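Local coordinates for pirin-like protein (Geobacillus kaustophilus, PDB 2P17) that has no firmly established function but binds one iron cation per subunit and folds as a bicupin of the pirin family, at residues R8-V13 and D204-K209; S26-G31 and A213-R218. All coordinates share one frame; numbering follows the deposited sequence.

Contact 1. Residues R8-V13 and D204-K209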
ATOM      1  N   ARG A   8      17.357  -1.624   0.101  1.00 12.69           N
ATOM      2  CA  ARG A   8      18.117  -2.249   1.184  1.00 12.90           C
ATOM      3  C   ARG A   8      17.806  -3.733   1.361  1.00 12.60           C
ATOM      4  O   ARG A   8      18.581  -4.459   1.995  1.00 13.26           O
ATOM      5  CB  ARG A   8      17.926  -1.498   2.497  1.00 13.10           C
ATOM      6  CG  ARG A   8      16.502  -1.488   3.007  1.00 13.09           C
ATOM      7  CD  ARG A   8      16.366  -0.791   4.361  1.00 14.31           C
ATOM      8  NE  ARG A   8      14.978  -0.863   4.792  1.00 15.39           N
ATOM      9  CZ  ARG A   8      14.456  -1.877   5.475  1.00 15.91           C
ATOM     10  NH1 ARG A   8      15.231  -2.887   5.853  1.00 16.19           N
ATOM     11  NH2 ARG A   8      13.168  -1.877   5.792  1.00 14.24           N
ATOM     12  N   ARG A   9      16.686  -4.184   0.798  1.00 12.12           N
ATOM     13  CA  ARG A   9      16.293  -5.583   0.904  1.00 12.34           C
ATOM     14  C   ARG A   9      15.251  -5.931  -0.142  1.00 11.90           C
ATOM     15  O   ARG A   9      14.389  -5.108  -0.458  1.00 11.72           O
ATOM     16  CB  ARG A   9      15.741  -5.869   2.303  1.00 12.79           C
ATOM     17  CG  ARG A   9      15.341  -7.314   2.533  1.00 13.44           C
ATOM     18  CD  ARG A   9      15.262  -7.661   4.007  1.00 14.60           C
ATOM     19  NE  ARG A   9      14.235  -6.896   4.713  1.00 16.02           N
ATOM     20  CZ  ARG A   9      12.938  -7.193   4.727  1.00 16.38           C
ATOM     21  NH1 ARG A   9      12.455  -8.233   4.049  1.00 16.38           N
ATOM     22  NH2 ARG A   9      12.104  -6.436   5.427  1.00 15.38           N
ATOM     23  N   VAL A  10      15.329  -7.147  -0.682  1.00 11.76           N
ATOM     24  CA  VAL A  10      14.362  -7.629  -1.666  1.00 12.12           C
ATOM     25  C   VAL A  10      13.669  -8.885  -1.139  1.00 12.50           C
ATOM     26  O   VAL A  10      14.307  -9.936  -0.997  1.00 13.86           O
ATOM     27  CB  VAL A  10      15.029  -7.963  -3.027  1.00 12.20           C
ATOM     28  CG1 VAL A  10      13.992  -8.483  -4.029  1.00 13.25           C
ATOM     29  CG2 VAL A  10      15.795  -6.759  -3.573  1.00 12.56           C
ATOM     30  N   LYS A  11      12.373  -8.779  -0.846  1.00 12.19           N
ATOM     31  CA  LYS A  11      11.597  -9.912  -0.329  1.00 12.01           C
ATOM     32  C   LYS A  11      10.750 -10.551  -1.424  1.00 11.96           C
ATOM     33  O   LYS A  11      10.034  -9.852  -2.141  1.00 11.77           O
ATOM     34  CB  LYS A  11      10.693  -9.445   0.830  1.00 12.67           C
ATOM     35  CG  LYS A  11       9.558 -10.394   1.206  1.00 14.24           C
ATOM     36  CD  LYS A  11      10.038 -11.581   2.015  1.00 16.03           C
ATOM     37  CE  LYS A  11       8.857 -12.433   2.476  1.00 16.26           C
ATOM     38  NZ  LYS A  11       9.301 -13.704   3.152  1.00 18.30           N
ATOM     39  N   THR A  12      10.806 -11.881  -1.530  1.00 11.79           N
ATOM     40  CA  THR A  12       9.990 -12.608  -2.479  1.00 12.30           C
ATOM     41  C   THR A  12       8.844 -13.236  -1.700  1.00 12.59           C
ATOM     42  O   THR A  12       9.084 -14.054  -0.806  1.00 13.00           O
ATOM     43  CB  THR A  12      10.814 -13.695  -3.206  1.00 11.95           C
ATOM     44  OG1 THR A  12      11.922 -13.074  -3.870  1.00 12.77           O
ATOM     45  CG2 THR A  12       9.954 -14.410  -4.237  1.00 12.22           C
ATOM     46  N   VAL A  13       7.611 -12.851  -2.027  1.00 13.08           N
ATOM     47  CA  VAL A  13       6.446 -13.347  -1.298  1.00 14.52           C
ATOM     48  C   VAL A  13       6.268 -14.840  -1.557  1.00 15.37           C
ATOM     49  O   VAL A  13       6.328 -15.283  -2.706  1.00 16.31           O
ATOM     50  CB  VAL A  13       5.169 -12.534  -1.668  1.00 14.49           C
ATOM     51  CG1 VAL A  13       3.915 -13.122  -1.014  1.00 14.63           C
ATOM     52  CG2 VAL A  13       5.350 -11.088  -1.239  1.00 15.75           C
ATOM     53  N   ASP A 204      21.397   1.904  -7.082  1.00 17.09           N
ATOM     54  CA  ASP A 204      22.248   0.813  -7.550  1.00 18.00           C
ATOM     55  C   ASP A 204      21.573  -0.069  -8.604  1.00 17.42           C
ATOM     56  O   ASP A 204      22.107  -1.126  -8.961  1.00 17.98           O
ATOM     57  CB  ASP A 204      22.698  -0.050  -6.368  1.00 18.46           C
ATOM     58  CG  ASP A 204      23.480   0.731  -5.333  0.80 19.87           C
ATOM     59  OD1 ASP A 204      24.456   1.413  -5.713  0.60 20.95           O
ATOM     60  OD2 ASP A 204      23.119   0.661  -4.136  0.60 21.22           O
ATOM     61  N   ASN A 205      20.403   0.348  -9.087  1.00 16.50           N
ATOM     62  CA  ASN A 205      19.689  -0.390 -10.135  1.00 16.04           C
ATOM     63  C   ASN A 205      19.460  -1.861  -9.774  1.00 15.36           C
ATOM     64  O   ASN A 205      19.753  -2.778 -10.555  1.00 15.45           O
ATOM     65  CB  ASN A 205      20.397  -0.245 -11.493  1.00 16.35           C
ATOM     66  CG  ASN A 205      20.457   1.193 -11.968  1.00 18.48           C
ATOM     67  OD1 ASN A 205      19.445   1.875 -12.024  1.00 21.69           O
ATOM     68  ND2 ASN A 205      21.646   1.649 -12.330  1.00 22.38           N
ATOM     69  N   ILE A 206      18.928  -2.071  -8.574  1.00 14.36           N
ATOM     70  CA  ILE A 206      18.613  -3.403  -8.075  1.00 14.01           C
ATOM     71  C   ILE A 206      17.395  -3.953  -8.813  1.00 13.59           C
ATOM     72  O   ILE A 206      16.401  -3.247  -9.011  1.00 13.21           O
ATOM     73  CB  ILE A 206      18.350  -3.355  -6.544  1.00 14.05           C
ATOM     74  CG1 ILE A 206      19.613  -2.939  -5.782  1.00 13.96           C
ATOM     75  CG2 ILE A 206      17.785  -4.670  -6.005  1.00 15.16           C
ATOM     76  CD1 ILE A 206      20.857  -3.829  -6.003  1.00 15.82           C
ATOM     77  N   GLU A 207      17.480  -5.211  -9.238  1.00 13.25           N
ATOM     78  CA  GLU A 207      16.403  -5.827  -9.994  1.00 13.30           C
ATOM     79  C   GLU A 207      15.237  -6.148  -9.092  1.00 12.96           C
ATOM     80  O   GLU A 207      15.415  -6.546  -7.939  1.00 13.07           O
ATOM     81  CB  GLU A 207      16.878  -7.119 -10.667  1.00 13.79           C
ATOM     82  CG  GLU A 207      17.849  -6.910 -11.824  1.00 15.99           C
ATOM     83  CD  GLU A 207      18.576  -8.182 -12.208  1.00 18.45           C
ATOM     84  OE1 GLU A 207      18.175  -9.276 -11.743  1.00 20.94           O
ATOM     85  OE2 GLU A 207      19.546  -8.090 -12.985  0.40 17.69           O
ATOM     86  N   GLY A 208      14.039  -5.964  -9.633  1.00 12.10           N
ATOM     87  CA  GLY A 208      12.825  -6.403  -8.970  1.00 11.33           C
ATOM     88  C   GLY A 208      11.827  -6.924  -9.984  1.00 11.12           C
ATOM     89  O   GLY A 208      11.736  -6.404 -11.101  1.00 10.72           O
ATOM     90  N   LYS A 209      11.066  -7.935  -9.582  1.00 10.99           N
ATOM     91  CA  LYS A 209      10.022  -8.494 -10.456  1.00 10.88           C
ATOM     92  C   LYS A 209       8.732  -8.757  -9.688  1.00 10.05           C
ATOM     93  O   LYS A 209       8.710  -8.687  -8.457  1.00  9.92           O
ATOM     94  CB  LYS A 209      10.483  -9.771 -11.170  1.00 11.10           C
ATOM     95  CG  LYS A 209      10.966 -10.826 -10.225  1.00 12.61           C
ATOM     96  CD  LYS A 209      11.540 -12.023 -10.979  0.20 11.49           C
TER
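Val10 and Ile206 meet at the surface of a cupin β-barrel, where the long N-terminal strand 3-19 is built into the sheet of the C-terminal half of this bicupin. The link is apolar: a methyl of each side chain touches, Val10 CG2 lying 3.8 Å from Ile206 CG2, while the two branched chains cross at a slant. With Val10 CG1 anti to the backbone N (chi1 179°), CG2 is set beside that nitrogen and directed at Ile206; on the isoleucine, CG2 is the branch anti to the backbone N. Main chain adds a looser touch, for Val10 CG2 is also 4.4 Å from Glu207 O. No hydrogen bond joins the two segments, and the strands stay well apart: the nearest pair of CA atoms, Val10 CA and Gly208 CA, is 7.6 Å apart. Main-chain bonds go to other strands: Arg8, Arg9 and Lys11 pair with Phe215 and Ala213 of strand 212-216, and Gly208 with Gly199. The amide of Gln212 bridges the two indirectly, its NE2 bonded to Thr12 OG1 and its OE1 to Lys209 N. Residues 8-13 also carry charge to the far side, where Arg8 and Arg9 form salt bridges with Glu35. Ile206 extends its longer branch away from the valine, leaving Ile206 CD1 6.3 Å from Val10 CG2.

Contact 2. Residues S26-G31 and A213-R218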
ATOM      1  N   SER A  26       2.577 -13.262   3.170  1.00 15.13           N
ATOM      2  CA  SER A  26       3.057 -12.156   3.998  1.00 15.66           C
ATOM      3  C   SER A  26       4.070 -11.330   3.220  1.00 14.70           C
ATOM      4  O   SER A  26       5.083 -11.858   2.746  1.00 15.29           O
ATOM      5  CB  SER A  26       3.661 -12.650   5.320  1.00 16.60           C
ATOM      6  OG  SER A  26       2.649 -12.747   6.315  1.00 20.82           O
ATOM      7  N   VAL A  27       3.761 -10.049   3.046  1.00 13.98           N
ATOM      8  CA  VAL A  27       4.658  -9.127   2.352  1.00 13.68           C
ATOM      9  C   VAL A  27       5.510  -8.398   3.394  1.00 13.36           C
ATOM     10  O   VAL A  27       6.742  -8.360   3.310  1.00 13.17           O
ATOM     11  CB  VAL A  27       3.881  -8.150   1.434  1.00 13.48           C
ATOM     12  CG1 VAL A  27       4.844  -7.346   0.566  1.00 14.26           C
ATOM     13  CG2 VAL A  27       2.862  -8.904   0.547  1.00 14.08           C
ATOM     14  N   LEU A  28       4.829  -7.823   4.378  1.00 13.26           N
ATOM     15  CA  LEU A  28       5.457  -7.333   5.590  1.00 12.96           C
ATOM     16  C   LEU A  28       4.889  -8.186   6.705  1.00 13.70           C
ATOM     17  O   LEU A  28       3.672  -8.146   6.967  1.00 13.49           O
ATOM     18  CB  LEU A  28       5.110  -5.852   5.837  1.00 12.84           C
ATOM     19  CG  LEU A  28       6.004  -4.775   5.213  1.00 12.73           C
ATOM     20  CD1 LEU A  28       5.976  -4.817   3.693  1.00 13.97           C
ATOM     21  CD2 LEU A  28       5.593  -3.387   5.727  1.00 13.23           C
ATOM     22  N   GLU A  29       5.757  -8.965   7.341  1.00 14.61           N
ATOM     23  CA  GLU A  29       5.347  -9.842   8.429  1.00 15.46           C
ATOM     24  C   GLU A  29       4.987  -9.015   9.658  1.00 15.91           C
ATOM     25  O   GLU A  29       5.558  -7.934   9.856  1.00 15.77           O
ATOM     26  CB  GLU A  29       6.468 -10.835   8.759  1.00 15.60           C
ATOM     27  CG  GLU A  29       7.605 -10.278   9.633  1.00 17.19           C
ATOM     28  CD  GLU A  29       8.620  -9.428   8.875  1.00 17.06           C
ATOM     29  OE1 GLU A  29       8.463  -9.223   7.652  1.00 17.29           O
ATOM     30  OE2 GLU A  29       9.595  -8.970   9.520  1.00 19.33           O
ATOM     31  N   PRO A  30       4.034  -9.501  10.476  1.00 16.05           N
ATOM     32  CA  PRO A  30       3.704  -8.805  11.721  1.00 16.32           C
ATOM     33  C   PRO A  30       4.817  -8.945  12.762  1.00 16.61           C
ATOM     34  O   PRO A  30       5.701  -9.789  12.605  1.00 16.98           O
ATOM     35  CB  PRO A  30       2.435  -9.518  12.199  1.00 16.98           C
ATOM     36  CG  PRO A  30       2.534 -10.889  11.619  1.00 17.26           C
ATOM     37  CD  PRO A  30       3.211 -10.714  10.283  1.00 16.35           C
ATOM     38  N   GLY A  31       4.769  -8.105  13.795  1.00 16.83           N
ATOM     39  CA  GLY A  31       5.718  -8.179  14.910  1.00 17.05           C
ATOM     40  C   GLY A  31       7.082  -7.569  14.651  1.00 17.50           C
ATOM     41  O   GLY A  31       8.039  -7.845  15.383  1.00 18.59           O
ATOM     42  N   ALA A 213       8.689  -7.520  -2.847  1.00  9.39           N
ATOM     43  CA  ALA A 213       8.695  -6.238  -2.142  1.00  9.33           C
ATOM     44  C   ALA A 213      10.123  -5.741  -2.016  1.00  9.31           C
ATOM     45  O   ALA A 213      11.015  -6.498  -1.609  1.00  9.43           O
ATOM     46  CB  ALA A 213       8.059  -6.375  -0.772  1.00  9.58           C
ATOM     47  N   LEU A 214      10.337  -4.474  -2.370  1.00  8.92           N
ATOM     48  CA  LEU A 214      11.670  -3.854  -2.343  1.00  9.06           C
ATOM     49  C   LEU A 214      11.641  -2.742  -1.323  1.00  8.95           C
ATOM     50  O   LEU A 214      10.834  -1.829  -1.446  1.00  9.07           O
ATOM     51  CB  LEU A 214      12.053  -3.324  -3.729  1.00  9.81           C
ATOM     52  CG  LEU A 214      12.590  -4.353  -4.733  1.00 10.56           C
ATOM     53  CD1 LEU A 214      11.511  -5.334  -5.183  1.00 11.09           C
ATOM     54  CD2 LEU A 214      13.141  -3.626  -5.945  1.00 11.16           C
ATOM     55  N   PHE A 215      12.493  -2.851  -0.302  1.00  7.82           N
ATOM     56  CA  PHE A 215      12.476  -1.917   0.825  1.00  7.89           C
ATOM     57  C   PHE A 215      13.515  -0.839   0.634  1.00  8.19           C
ATOM     58  O   PHE A 215      14.607  -1.115   0.130  1.00  8.67           O
ATOM     59  CB  PHE A 215      12.724  -2.669   2.130  1.00  8.29           C
ATOM     60  CG  PHE A 215      11.634  -3.631   2.460  1.00  7.30           C
ATOM     61  CD1 PHE A 215      10.565  -3.245   3.270  1.00  8.59           C
ATOM     62  CD2 PHE A 215      11.630  -4.913   1.910  1.00  8.13           C
ATOM     63  CE1 PHE A 215       9.529  -4.132   3.547  1.00  9.29           C
ATOM     64  CE2 PHE A 215      10.603  -5.800   2.176  1.00  9.49           C
ATOM     65  CZ  PHE A 215       9.557  -5.418   2.999  1.00  8.62           C
ATOM     66  N   PHE A 216      13.197   0.381   1.073  1.00  8.29           N
ATOM     67  CA  PHE A 216      14.041   1.540   0.806  1.00  8.48           C
ATOM     68  C   PHE A 216      14.996   1.832   1.967  1.00  8.81           C
ATOM     69  O   PHE A 216      14.648   1.653   3.125  1.00  9.06           O
ATOM     70  CB  PHE A 216      13.210   2.816   0.536  1.00  8.54           C
ATOM     71  CG  PHE A 216      12.099   2.645  -0.473  1.00  8.81           C
ATOM     72  CD1 PHE A 216      12.205   1.729  -1.525  1.00  8.89           C
ATOM     73  CD2 PHE A 216      10.952   3.448  -0.393  1.00  9.99           C
ATOM     74  CE1 PHE A 216      11.168   1.583  -2.441  1.00  8.83           C
ATOM     75  CE2 PHE A 216       9.914   3.312  -1.318  1.00 10.18           C
ATOM     76  CZ  PHE A 216      10.026   2.382  -2.350  1.00  9.42           C
ATOM     77  N   SER A 217      16.182   2.329   1.617  1.00  9.25           N
ATOM     78  CA  SER A 217      17.100   2.901   2.591  1.00  9.30           C
ATOM     79  C   SER A 217      16.438   4.015   3.380  1.00  9.46           C
ATOM     80  O   SER A 217      15.539   4.683   2.891  1.00  9.69           O
ATOM     81  CB  SER A 217      18.344   3.458   1.882  1.00  9.42           C
ATOM     82  OG  SER A 217      17.970   4.307   0.808  1.00 10.09           O
ATOM     83  N   ARG A 218      16.927   4.210   4.597  1.00 10.15           N
ATOM     84  CA  ARG A 218      16.469   5.282   5.464  1.00 10.67           C
ATOM     85  C   ARG A 218      17.380   6.488   5.364  1.00 10.55           C
ATOM     86  O   ARG A 218      18.585   6.349   5.138  1.00 11.79           O
ATOM     87  CB  ARG A 218      16.451   4.796   6.911  1.00 10.53           C
ATOM     88  CG  ARG A 218      15.514   3.609   7.169  1.00 12.66           C
ATOM     89  CD  ARG A 218      14.040   3.982   7.077  1.00 12.87           C
ATOM     90  NE  ARG A 218      13.587   4.833   8.178  1.00 12.12           N
ATOM     91  CZ  ARG A 218      13.137   4.405   9.368  1.00  9.68           C
ATOM     92  NH1 ARG A 218      13.080   3.113   9.671  1.00 11.50           N
ATOM     93  NH2 ARG A 218      12.763   5.291  10.283  1.00 10.42           N
TER
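Phe215 of strand 212-216 reaches from the C-terminal cupin half of the bicupin to Leu28 and Val27, which form a classic β-bulge opposite Leu42 in the N-terminal half. The contact is buried and joins the two halves away from the iron site. From CB, chi1 of -65° puts CG beside the backbone N and anti to the carbonyl carbon, and the outer end of the ring comes nearer to 26-31; CB and CG meet nothing there, and the touching begins farther out. Phe215 CE1 lies 3.6 Å from Leu28 CD1 and 4.0 Å from Leu28 CG, which stands in the ring plane at its edge, while Leu28 CD1 approaches obliquely. At the tip, Phe215 CZ is 3.7 Å from Leu28 CD1 and 4.1 Å from Val27 O, a carbonyl oxygen near the ring plane at the edge. Ala213 CB, two residues back along the strand, lies off the ring plane, 3.9 Å from Phe215 CE2. The leucine and phenylalanine side chains run antiparallel alongside one another. Beyond the two segments the ring makes a cation-pi contact with Arg9 and meets the ring of Tyr36. Cutting Phe215 back to alanine would probably open a gap beside Leu28 CD1 and leave the Arg9 guanidinium without its aromatic partner. A second apolar touch lies to one side of the ring: Val27 CG1, anti to its own amide nitrogen, packs 3.6 Å from Ala213 CB.

The centres of the two contacts lie 11 Å apart, on the same side of the chain's centre. Along the sequence their segments alternate, 8-13, 26-31, 204-209 and 213-218, and strand 206-209 leads directly to strand 212-216. The antiparallel pairing of strands 3-19 and 212-216 ties them together: Lys11 N is 2.8 Å from Ala213 O and Arg8 N is 2.8 Å from Phe215 O, both probable hydrogen bonds. Val13 CG2 packs 3.8 Å from Val27 CG2. Contact 1 is at the surface and contact 2 is buried between the cupin halves. Strand 3-19 belongs to the C-terminal half's sheet; the chain then passes through 26-31 into the iron-binding N-terminal half and returns at 204-218.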